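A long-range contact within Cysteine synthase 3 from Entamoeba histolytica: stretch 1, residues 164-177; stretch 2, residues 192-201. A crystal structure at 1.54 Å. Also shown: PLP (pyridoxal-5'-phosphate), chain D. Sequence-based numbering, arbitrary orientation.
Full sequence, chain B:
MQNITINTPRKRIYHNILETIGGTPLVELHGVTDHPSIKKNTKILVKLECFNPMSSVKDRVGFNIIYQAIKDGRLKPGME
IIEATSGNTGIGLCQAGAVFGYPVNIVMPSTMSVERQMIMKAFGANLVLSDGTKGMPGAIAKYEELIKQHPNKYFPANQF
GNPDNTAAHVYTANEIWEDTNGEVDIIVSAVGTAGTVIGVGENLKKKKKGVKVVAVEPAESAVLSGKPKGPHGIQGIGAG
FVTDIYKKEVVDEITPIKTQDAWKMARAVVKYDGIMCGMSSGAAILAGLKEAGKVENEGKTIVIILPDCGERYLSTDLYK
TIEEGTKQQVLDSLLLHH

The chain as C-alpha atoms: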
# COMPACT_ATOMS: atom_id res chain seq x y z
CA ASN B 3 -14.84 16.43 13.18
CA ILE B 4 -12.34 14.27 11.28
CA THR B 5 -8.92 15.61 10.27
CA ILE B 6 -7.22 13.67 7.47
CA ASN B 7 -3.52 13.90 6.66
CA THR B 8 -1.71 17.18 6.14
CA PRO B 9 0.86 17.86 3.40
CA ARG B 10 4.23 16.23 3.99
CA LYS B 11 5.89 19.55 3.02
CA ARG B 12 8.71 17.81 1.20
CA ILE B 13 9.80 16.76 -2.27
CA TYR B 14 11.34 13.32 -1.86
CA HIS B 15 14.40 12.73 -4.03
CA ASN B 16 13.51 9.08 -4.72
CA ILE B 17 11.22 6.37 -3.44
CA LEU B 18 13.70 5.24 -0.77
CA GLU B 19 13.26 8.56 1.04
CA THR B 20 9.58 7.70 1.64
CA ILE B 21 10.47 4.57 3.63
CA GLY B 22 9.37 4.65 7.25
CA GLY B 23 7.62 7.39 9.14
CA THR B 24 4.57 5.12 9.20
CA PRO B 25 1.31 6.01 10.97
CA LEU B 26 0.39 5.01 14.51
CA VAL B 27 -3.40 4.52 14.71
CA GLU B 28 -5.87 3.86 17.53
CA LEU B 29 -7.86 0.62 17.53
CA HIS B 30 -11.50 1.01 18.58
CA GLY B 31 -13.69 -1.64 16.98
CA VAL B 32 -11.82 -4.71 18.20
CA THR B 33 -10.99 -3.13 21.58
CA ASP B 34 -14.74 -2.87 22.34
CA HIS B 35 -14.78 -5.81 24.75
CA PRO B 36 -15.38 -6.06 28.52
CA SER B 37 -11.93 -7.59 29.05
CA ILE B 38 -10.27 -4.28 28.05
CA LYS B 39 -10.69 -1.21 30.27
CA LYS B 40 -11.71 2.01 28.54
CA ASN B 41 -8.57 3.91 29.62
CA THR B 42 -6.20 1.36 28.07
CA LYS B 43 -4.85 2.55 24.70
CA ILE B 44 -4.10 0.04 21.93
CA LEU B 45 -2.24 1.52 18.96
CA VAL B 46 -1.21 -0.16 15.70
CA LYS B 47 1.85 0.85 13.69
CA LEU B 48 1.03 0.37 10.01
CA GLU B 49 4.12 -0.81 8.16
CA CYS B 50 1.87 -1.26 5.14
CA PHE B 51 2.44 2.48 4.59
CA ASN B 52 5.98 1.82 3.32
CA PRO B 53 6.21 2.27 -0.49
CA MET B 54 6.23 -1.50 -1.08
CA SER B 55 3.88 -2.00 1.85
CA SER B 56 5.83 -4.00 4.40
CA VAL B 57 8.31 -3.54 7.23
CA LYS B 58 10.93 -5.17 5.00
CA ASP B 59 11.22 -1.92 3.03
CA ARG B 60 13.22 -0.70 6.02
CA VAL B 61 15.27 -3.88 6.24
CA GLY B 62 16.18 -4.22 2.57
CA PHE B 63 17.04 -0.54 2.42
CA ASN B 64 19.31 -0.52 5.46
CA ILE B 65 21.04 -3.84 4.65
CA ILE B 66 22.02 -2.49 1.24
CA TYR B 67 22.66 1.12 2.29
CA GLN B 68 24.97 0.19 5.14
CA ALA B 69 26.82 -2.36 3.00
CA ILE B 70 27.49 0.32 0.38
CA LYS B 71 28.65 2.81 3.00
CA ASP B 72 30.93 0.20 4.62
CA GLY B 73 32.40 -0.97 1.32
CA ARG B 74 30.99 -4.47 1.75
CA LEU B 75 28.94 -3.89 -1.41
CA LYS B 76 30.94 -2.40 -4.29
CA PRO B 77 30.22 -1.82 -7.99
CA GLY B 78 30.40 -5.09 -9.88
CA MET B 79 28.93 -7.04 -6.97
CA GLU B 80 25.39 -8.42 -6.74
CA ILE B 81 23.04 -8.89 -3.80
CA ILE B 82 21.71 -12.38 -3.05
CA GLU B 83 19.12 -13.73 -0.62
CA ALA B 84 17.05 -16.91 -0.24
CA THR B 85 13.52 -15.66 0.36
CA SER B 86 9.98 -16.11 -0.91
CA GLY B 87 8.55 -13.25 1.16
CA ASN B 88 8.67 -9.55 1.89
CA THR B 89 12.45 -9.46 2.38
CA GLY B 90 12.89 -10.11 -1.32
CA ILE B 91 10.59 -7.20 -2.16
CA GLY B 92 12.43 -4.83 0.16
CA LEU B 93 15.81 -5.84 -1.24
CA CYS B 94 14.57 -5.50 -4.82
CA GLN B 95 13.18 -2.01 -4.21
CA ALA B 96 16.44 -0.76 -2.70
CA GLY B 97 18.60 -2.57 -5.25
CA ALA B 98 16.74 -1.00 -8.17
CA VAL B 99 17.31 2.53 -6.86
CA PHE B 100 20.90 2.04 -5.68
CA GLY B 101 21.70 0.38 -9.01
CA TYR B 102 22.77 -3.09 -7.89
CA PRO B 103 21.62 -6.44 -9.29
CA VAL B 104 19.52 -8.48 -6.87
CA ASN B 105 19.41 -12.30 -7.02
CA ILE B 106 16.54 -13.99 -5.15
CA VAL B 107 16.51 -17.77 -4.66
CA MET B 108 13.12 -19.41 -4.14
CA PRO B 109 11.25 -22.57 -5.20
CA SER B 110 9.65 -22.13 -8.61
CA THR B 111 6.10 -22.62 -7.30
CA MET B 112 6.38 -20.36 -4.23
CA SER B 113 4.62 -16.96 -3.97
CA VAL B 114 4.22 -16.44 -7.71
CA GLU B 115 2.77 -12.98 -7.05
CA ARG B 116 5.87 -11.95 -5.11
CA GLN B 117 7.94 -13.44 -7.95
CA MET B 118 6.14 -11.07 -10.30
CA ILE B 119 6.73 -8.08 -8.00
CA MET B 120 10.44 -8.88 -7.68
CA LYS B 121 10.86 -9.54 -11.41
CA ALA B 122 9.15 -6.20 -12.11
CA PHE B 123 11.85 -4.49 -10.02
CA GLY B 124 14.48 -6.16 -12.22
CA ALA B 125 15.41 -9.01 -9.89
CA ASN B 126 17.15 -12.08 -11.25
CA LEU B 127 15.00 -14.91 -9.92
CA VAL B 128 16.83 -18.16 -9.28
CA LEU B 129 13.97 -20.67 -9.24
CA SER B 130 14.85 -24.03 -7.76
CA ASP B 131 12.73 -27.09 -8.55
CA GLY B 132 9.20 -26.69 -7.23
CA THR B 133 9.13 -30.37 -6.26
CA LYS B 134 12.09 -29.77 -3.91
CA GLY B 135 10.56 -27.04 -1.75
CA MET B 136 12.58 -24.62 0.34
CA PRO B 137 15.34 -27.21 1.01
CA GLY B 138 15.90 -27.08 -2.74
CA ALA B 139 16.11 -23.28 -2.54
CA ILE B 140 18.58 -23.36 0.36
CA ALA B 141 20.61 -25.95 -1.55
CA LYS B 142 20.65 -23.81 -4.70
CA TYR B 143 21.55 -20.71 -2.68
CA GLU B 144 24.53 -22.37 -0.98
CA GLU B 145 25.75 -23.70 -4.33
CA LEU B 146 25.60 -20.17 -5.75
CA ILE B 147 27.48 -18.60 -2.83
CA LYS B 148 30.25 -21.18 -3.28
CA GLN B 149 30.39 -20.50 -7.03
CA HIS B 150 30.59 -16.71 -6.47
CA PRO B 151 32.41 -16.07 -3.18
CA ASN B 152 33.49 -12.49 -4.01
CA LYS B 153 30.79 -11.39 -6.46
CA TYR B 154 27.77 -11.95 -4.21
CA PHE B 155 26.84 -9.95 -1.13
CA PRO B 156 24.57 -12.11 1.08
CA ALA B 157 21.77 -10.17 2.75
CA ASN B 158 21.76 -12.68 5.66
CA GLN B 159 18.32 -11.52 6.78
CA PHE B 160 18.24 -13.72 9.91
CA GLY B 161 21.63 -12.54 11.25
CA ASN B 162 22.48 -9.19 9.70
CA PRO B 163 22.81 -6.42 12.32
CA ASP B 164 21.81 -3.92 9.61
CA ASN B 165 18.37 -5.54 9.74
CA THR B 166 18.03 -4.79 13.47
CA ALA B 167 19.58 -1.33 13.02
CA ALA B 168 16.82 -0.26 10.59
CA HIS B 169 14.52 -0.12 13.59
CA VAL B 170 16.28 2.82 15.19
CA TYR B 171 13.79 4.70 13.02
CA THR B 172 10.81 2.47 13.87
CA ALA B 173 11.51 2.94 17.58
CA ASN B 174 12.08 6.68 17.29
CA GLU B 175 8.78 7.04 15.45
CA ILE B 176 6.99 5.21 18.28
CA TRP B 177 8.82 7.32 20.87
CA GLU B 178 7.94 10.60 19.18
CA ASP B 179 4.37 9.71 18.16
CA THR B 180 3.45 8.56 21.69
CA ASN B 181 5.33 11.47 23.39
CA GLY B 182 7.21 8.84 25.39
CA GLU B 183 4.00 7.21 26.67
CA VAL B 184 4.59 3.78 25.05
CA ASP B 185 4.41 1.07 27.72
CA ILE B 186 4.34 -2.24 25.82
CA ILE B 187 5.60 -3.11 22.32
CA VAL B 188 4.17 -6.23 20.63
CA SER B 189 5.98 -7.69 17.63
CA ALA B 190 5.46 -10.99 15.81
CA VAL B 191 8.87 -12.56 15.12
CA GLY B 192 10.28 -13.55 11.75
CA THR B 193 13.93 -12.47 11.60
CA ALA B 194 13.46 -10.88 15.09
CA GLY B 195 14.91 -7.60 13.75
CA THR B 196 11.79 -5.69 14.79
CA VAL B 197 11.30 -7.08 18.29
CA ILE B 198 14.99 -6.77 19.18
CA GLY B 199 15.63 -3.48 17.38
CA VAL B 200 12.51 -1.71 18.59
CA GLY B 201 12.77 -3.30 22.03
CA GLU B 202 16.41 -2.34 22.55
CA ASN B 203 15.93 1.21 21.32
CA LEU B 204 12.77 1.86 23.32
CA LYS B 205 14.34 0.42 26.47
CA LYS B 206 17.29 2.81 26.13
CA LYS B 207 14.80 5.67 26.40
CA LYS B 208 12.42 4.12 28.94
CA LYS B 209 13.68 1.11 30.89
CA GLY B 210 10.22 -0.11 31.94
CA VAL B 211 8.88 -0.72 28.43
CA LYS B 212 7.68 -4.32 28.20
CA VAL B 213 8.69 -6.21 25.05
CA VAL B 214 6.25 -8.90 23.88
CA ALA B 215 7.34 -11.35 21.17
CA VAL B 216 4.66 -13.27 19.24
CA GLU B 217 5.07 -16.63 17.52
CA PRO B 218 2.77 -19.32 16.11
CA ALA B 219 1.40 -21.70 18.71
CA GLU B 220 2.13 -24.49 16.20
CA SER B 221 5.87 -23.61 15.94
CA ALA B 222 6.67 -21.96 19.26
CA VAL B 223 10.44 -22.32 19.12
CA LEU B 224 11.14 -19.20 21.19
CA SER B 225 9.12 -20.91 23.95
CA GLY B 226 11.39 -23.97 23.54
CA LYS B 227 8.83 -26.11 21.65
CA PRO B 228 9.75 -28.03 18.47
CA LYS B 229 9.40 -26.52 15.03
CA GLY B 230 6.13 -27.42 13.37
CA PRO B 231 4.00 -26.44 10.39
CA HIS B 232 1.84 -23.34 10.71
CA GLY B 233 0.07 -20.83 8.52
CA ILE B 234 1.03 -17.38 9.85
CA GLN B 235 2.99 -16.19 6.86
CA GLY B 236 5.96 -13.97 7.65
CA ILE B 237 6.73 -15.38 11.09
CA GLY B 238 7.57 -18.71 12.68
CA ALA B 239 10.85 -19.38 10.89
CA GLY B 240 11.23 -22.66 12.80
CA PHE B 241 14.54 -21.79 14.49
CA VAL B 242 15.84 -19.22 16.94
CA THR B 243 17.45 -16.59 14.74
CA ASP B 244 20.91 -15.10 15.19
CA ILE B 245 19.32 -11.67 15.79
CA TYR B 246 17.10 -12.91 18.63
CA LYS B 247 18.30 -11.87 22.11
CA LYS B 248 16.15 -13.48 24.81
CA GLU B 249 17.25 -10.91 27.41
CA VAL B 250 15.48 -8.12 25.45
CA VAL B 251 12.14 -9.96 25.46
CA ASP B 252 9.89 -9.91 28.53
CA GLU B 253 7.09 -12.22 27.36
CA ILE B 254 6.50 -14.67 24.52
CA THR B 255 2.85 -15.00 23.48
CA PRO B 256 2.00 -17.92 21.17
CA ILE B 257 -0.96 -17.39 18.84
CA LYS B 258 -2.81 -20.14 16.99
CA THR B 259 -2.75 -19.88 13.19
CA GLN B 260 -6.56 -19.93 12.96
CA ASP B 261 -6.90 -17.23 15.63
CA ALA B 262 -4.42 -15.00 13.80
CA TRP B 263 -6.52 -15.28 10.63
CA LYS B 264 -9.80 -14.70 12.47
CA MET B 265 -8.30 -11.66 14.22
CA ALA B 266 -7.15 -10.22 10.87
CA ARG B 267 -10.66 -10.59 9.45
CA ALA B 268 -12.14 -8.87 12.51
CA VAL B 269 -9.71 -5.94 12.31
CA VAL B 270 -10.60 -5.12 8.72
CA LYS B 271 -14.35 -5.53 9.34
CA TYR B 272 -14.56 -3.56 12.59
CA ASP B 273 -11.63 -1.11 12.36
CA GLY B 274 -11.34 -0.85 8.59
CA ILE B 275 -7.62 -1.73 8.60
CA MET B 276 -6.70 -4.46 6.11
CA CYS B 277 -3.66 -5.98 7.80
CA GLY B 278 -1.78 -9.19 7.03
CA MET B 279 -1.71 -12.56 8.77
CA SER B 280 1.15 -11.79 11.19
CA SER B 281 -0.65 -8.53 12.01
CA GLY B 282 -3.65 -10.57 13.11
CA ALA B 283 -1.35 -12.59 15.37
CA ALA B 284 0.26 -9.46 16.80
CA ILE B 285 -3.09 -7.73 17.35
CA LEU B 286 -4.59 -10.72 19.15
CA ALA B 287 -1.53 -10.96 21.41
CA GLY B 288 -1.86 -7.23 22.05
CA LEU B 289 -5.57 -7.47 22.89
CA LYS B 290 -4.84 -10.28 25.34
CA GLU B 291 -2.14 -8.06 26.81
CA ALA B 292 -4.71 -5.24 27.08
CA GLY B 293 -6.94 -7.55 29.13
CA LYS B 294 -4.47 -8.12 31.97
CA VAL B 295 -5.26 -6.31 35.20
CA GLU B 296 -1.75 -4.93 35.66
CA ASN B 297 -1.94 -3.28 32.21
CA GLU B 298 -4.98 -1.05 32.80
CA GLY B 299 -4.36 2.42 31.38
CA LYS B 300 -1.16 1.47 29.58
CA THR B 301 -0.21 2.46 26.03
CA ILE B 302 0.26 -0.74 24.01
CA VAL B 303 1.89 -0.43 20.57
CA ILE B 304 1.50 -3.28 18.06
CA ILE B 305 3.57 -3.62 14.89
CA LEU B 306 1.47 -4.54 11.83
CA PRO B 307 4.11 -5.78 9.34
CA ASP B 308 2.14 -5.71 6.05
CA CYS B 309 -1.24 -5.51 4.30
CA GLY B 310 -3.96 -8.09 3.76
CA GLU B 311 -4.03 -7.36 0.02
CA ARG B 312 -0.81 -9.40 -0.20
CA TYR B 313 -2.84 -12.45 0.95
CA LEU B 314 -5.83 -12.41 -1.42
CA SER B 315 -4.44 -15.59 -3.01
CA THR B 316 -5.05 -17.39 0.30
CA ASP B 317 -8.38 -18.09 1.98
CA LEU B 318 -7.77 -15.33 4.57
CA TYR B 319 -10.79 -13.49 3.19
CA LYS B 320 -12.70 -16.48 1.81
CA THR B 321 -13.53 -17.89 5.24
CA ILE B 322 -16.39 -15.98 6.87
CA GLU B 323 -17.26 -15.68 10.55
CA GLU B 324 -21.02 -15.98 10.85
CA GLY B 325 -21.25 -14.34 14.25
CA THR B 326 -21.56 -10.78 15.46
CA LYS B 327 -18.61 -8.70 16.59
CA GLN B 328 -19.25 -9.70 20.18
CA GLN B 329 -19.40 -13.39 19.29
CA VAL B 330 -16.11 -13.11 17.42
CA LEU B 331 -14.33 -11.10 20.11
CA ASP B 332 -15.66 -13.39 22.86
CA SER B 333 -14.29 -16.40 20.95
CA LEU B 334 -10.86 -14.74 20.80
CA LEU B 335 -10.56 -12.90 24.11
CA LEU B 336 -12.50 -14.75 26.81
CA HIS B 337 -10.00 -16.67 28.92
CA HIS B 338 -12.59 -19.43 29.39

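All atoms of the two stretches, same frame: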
# COMPACT_ATOMS: atom_id res chain seq x y z
N ASP B 164 22.41 -5.05 10.32
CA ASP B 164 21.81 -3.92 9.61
C ASP B 164 20.32 -4.10 9.42
O ASP B 164 19.62 -3.13 9.13
CB ASP B 164 22.51 -3.72 8.27
CG ASP B 164 24.00 -3.44 8.44
OD1 ASP B 164 24.37 -2.83 9.47
OD2 ASP B 164 24.78 -3.84 7.56
N ASN B 165 19.81 -5.32 9.60
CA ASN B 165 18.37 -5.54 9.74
C ASN B 165 17.88 -4.89 11.03
O ASN B 165 17.06 -3.96 11.00
CB ASN B 165 18.10 -7.05 9.70
CG ASN B 165 16.65 -7.43 10.02
OD1 ASN B 165 15.86 -6.64 10.52
ND2 ASN B 165 16.31 -8.69 9.72
N THR B 166 18.40 -5.34 12.18
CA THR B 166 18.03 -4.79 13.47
C THR B 166 18.18 -3.27 13.51
O THR B 166 17.30 -2.56 14.03
CB THR B 166 18.91 -5.45 14.53
OG1 THR B 166 18.89 -6.86 14.31
CG2 THR B 166 18.41 -5.15 15.94
N ALA B 167 19.27 -2.76 12.95
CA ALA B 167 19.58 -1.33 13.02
C ALA B 167 18.56 -0.47 12.27
O ALA B 167 18.42 0.72 12.58
CB ALA B 167 20.98 -1.08 12.47
N ALA B 168 17.86 -1.03 11.28
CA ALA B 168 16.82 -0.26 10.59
C ALA B 168 15.78 0.27 11.56
O ALA B 168 15.12 1.29 11.31
CB ALA B 168 16.14 -1.11 9.53
N HIS B 169 15.61 -0.42 12.69
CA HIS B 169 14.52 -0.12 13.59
C HIS B 169 14.88 0.94 14.62
O HIS B 169 14.07 1.22 15.51
CB HIS B 169 14.07 -1.42 14.23
CG HIS B 169 13.45 -2.34 13.24
ND1 HIS B 169 12.24 -2.05 12.63
CD2 HIS B 169 13.88 -3.49 12.69
CE1 HIS B 169 11.95 -3.02 11.78
NE2 HIS B 169 12.92 -3.91 11.80
N VAL B 170 16.06 1.55 14.50
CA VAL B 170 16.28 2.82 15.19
C VAL B 170 15.19 3.81 14.78
O VAL B 170 14.63 4.52 15.62
CB VAL B 170 17.69 3.36 14.90
CG1 VAL B 170 17.87 4.74 15.52
CG2 VAL B 170 18.74 2.40 15.42
N TYR B 171 14.84 3.81 13.50
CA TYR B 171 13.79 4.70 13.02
C TYR B 171 12.42 4.26 13.51
O TYR B 171 11.64 5.08 14.02
CB TYR B 171 13.83 4.76 11.49
CG TYR B 171 15.04 5.47 10.93
CD1 TYR B 171 16.23 4.79 10.68
CD2 TYR B 171 14.98 6.83 10.63
CE1 TYR B 171 17.33 5.46 10.16
CE2 TYR B 171 16.07 7.50 10.11
CZ TYR B 171 17.25 6.81 9.88
OH TYR B 171 18.33 7.48 9.36
N THR B 172 12.10 2.97 13.39
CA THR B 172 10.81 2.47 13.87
C THR B 172 10.60 2.87 15.33
O THR B 172 9.55 3.41 15.70
CB THR B 172 10.74 0.95 13.71
OG1 THR B 172 11.28 0.57 12.43
CG2 THR B 172 9.30 0.45 13.84
N ALA B 173 11.61 2.61 16.16
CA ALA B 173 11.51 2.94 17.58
C ALA B 173 11.37 4.43 17.81
O ALA B 173 10.55 4.86 18.63
CB ALA B 173 12.73 2.40 18.33
N ASN B 174 12.18 5.24 17.11
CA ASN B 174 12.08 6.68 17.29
C ASN B 174 10.70 7.20 16.92
O ASN B 174 10.15 8.08 17.59
CB ASN B 174 13.14 7.42 16.47
CG ASN B 174 13.12 8.91 16.73
OD1 ASN B 174 13.28 9.34 17.88
ND2 ASN B 174 12.90 9.71 15.69
N GLU B 175 10.13 6.66 15.83
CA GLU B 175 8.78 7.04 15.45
C GLU B 175 7.78 6.72 16.55
O GLU B 175 6.90 7.54 16.85
CB GLU B 175 8.38 6.33 14.15
CG GLU B 175 9.19 6.79 12.95
CD GLU B 175 9.16 5.80 11.80
OE1 GLU B 175 8.13 5.11 11.65
OE2 GLU B 175 10.14 5.73 11.05
N ILE B 176 7.89 5.54 17.17
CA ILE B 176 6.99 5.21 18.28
C ILE B 176 7.23 6.16 19.45
O ILE B 176 6.28 6.64 20.08
CB ILE B 176 7.18 3.75 18.71
CG1 ILE B 176 6.72 2.82 17.58
CG2 ILE B 176 6.39 3.47 19.99
CD1 ILE B 176 7.24 1.41 17.72
N TRP B 177 8.50 6.42 19.76
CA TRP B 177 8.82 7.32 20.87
C TRP B 177 8.22 8.70 20.64
O TRP B 177 7.57 9.25 21.53
CB TRP B 177 10.33 7.41 21.04
CG TRP B 177 10.71 8.18 22.26
CD1 TRP B 177 11.27 9.43 22.30
CD2 TRP B 177 10.50 7.78 23.61
NE1 TRP B 177 11.45 9.82 23.61
CE2 TRP B 177 10.99 8.82 24.44
CE3 TRP B 177 9.98 6.64 24.22
CZ2 TRP B 177 10.96 8.75 25.83
CZ3 TRP B 177 9.94 6.57 25.60
CH2 TRP B 177 10.43 7.62 26.39
N GLY B 192 9.76 -12.81 12.88
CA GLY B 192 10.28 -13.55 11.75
C GLY B 192 11.79 -13.62 11.85
O GLY B 192 12.33 -14.63 12.33
N THR B 193 12.48 -12.55 11.41
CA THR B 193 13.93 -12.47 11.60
C THR B 193 14.29 -12.08 13.03
O THR B 193 15.44 -12.30 13.44
CB THR B 193 14.57 -11.45 10.65
OG1 THR B 193 14.16 -10.12 10.99
CG2 THR B 193 14.19 -11.75 9.19
N ALA B 194 13.35 -11.47 13.75
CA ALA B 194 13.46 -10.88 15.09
C ALA B 194 14.08 -9.48 15.02
O ALA B 194 14.26 -8.86 16.06
CB ALA B 194 14.24 -11.75 16.09
N GLY B 195 14.38 -8.95 13.83
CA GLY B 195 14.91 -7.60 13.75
C GLY B 195 14.02 -6.56 14.41
O GLY B 195 14.51 -5.64 15.08
N THR B 196 12.70 -6.68 14.23
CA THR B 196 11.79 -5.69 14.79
C THR B 196 11.74 -5.78 16.31
O THR B 196 11.92 -4.77 17.00
CB THR B 196 10.38 -5.85 14.22
OG1 THR B 196 10.42 -5.66 12.80
CG2 THR B 196 9.47 -4.80 14.81
N VAL B 197 11.50 -6.97 16.84
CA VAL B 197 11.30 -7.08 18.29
C VAL B 197 12.57 -6.68 19.03
O VAL B 197 12.51 -5.96 20.03
CB VAL B 197 10.79 -8.48 18.67
CG1 VAL B 197 11.85 -9.57 18.51
CG2 VAL B 197 10.23 -8.49 20.11
N ILE B 198 13.73 -7.09 18.51
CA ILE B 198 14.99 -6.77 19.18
C ILE B 198 15.38 -5.32 18.93
O ILE B 198 15.79 -4.61 19.85
CB ILE B 198 16.11 -7.74 18.75
CG1 ILE B 198 15.76 -9.19 19.10
CG2 ILE B 198 17.46 -7.32 19.36
CD1 ILE B 198 15.23 -9.38 20.52
N GLY B 199 15.26 -4.86 17.69
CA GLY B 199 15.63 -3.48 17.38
C GLY B 199 14.73 -2.47 18.05
O GLY B 199 15.21 -1.50 18.66
N VAL B 200 13.42 -2.64 17.93
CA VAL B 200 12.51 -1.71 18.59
C VAL B 200 12.62 -1.85 20.10
O VAL B 200 12.65 -0.86 20.83
CB VAL B 200 11.06 -1.91 18.11
CG1 VAL B 200 10.11 -0.99 18.89
CG2 VAL B 200 10.96 -1.63 16.63
N GLY B 201 12.70 -3.09 20.59
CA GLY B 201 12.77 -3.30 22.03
C GLY B 201 14.01 -2.68 22.64
O GLY B 201 13.94 -1.98 23.65
N1 PLP D . 5.27 -10.36 9.25
C2 PLP D . 5.65 -10.12 7.96
C2A PLP D . 4.59 -10.09 6.90
C3 PLP D . 6.99 -9.90 7.66
O3 PLP D . 7.34 -9.66 6.36
C4 PLP D . 7.94 -9.92 8.67
C4A PLP D . 9.38 -9.79 8.37
O4A PLP D . 9.76 -9.67 7.19
C5 PLP D . 7.54 -10.17 9.99
C6 PLP D . 6.21 -10.39 10.26
C5A PLP D . 8.52 -10.25 11.13
O4P PLP D . 9.33 -9.13 11.29
P PLP D . 10.84 -9.39 11.78
O1P PLP D . 10.77 -10.28 13.01
O2P PLP D . 11.56 -10.09 10.67
O3P PLP D . 11.42 -8.06 12.09

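This is a close helix-to-helix packing contact, built on two glycines, a histidine and a valine, with one hydrogen bond between side chains at the end where the cofactor phosphate is bound. Helix 169-177 and helix 195-201 approach to 8.1 Å between axes and cross at -59°. The contact buries 454 Å², both sides summed. The nearest CA atoms are Thr166 CA and Gly195 CA, 4.2 Å apart.

Glycine makes this approach possible. An ideal CB on Gly195 would point toward the first stretch and lie 2.0 Å from Asn165 OD1, a clash. As it stands, Asn165 OD1 rests 3.5 Å from Gly195 CA. Gly199 is one helical turn further on. A CB there would clash with Thr166 O at 2.6 Å and with His169 CB at 2.9 Å. The bare backbone leaves room for Thr166, whose CG2 packs 3.5 Å from Gly199 CA.

His169 fits into a hollow formed by Gly195, Thr196, Gly199 and Val200. Thr196 CA lies over one face of the imidazole, 3.8 Å from the ring centroid and 17° off the ring normal. This is a CH-pi contact. His169 CD2 is 3.3 Å from Gly195 O, a carbonyl that also accepts the helical hydrogen bond from Gly199 N at 2.8 Å. His169 ND1 and Thr172 OG1 share a hydrogen bond of 2.8 Å within the first stretch. This bond ties the ring to its own helix. His169 NE2 is 3.2 Å from Thr196 OG1.

Val200 makes the reciprocal insertion. Its side chain sits among His169, Thr172, Ala173 and Ile176, so the two helices interlock. Val200 CG2 is 3.9 Å from His169 CB and 3.9 Å from Thr172 CG2. Val200 CG1 faces Ile176 CD1 at 3.9 Å and Ala173 CB at 4.3 Å. These are apolar contacts, and Val200 has more area covered by the opposing stretch than any other residue here.

The polar link is at the start of the second stretch. Asn165 ND2 donates to Thr193 OG1 at 2.9 Å, with an N-H...acceptor angle of 149°. Thr193 OG1 also accepts from Gly195 N at 3.1 Å. The same hydroxyl donates to PLP O2P at 2.6 Å. Its single proton goes to the phosphate, while it receives two N-H groups, one from each stretch.

The backbone around the helix start holds the same phosphate. Gly192 N donates to PLP O1P at 2.7 Å and Ala194 N to PLP O1P at 2.9 Å. Thr193 N donates to PLP O2P at 2.7 Å. Ala194 is the N-cap residue, so the phosphate lies at the N-terminal end of the helix. Thr196 N and Thr196 OG1 donate to PLP O3P at 2.8 and 2.7 Å. Thr193 and Thr196 therefore each touch both the first stretch and the cofactor.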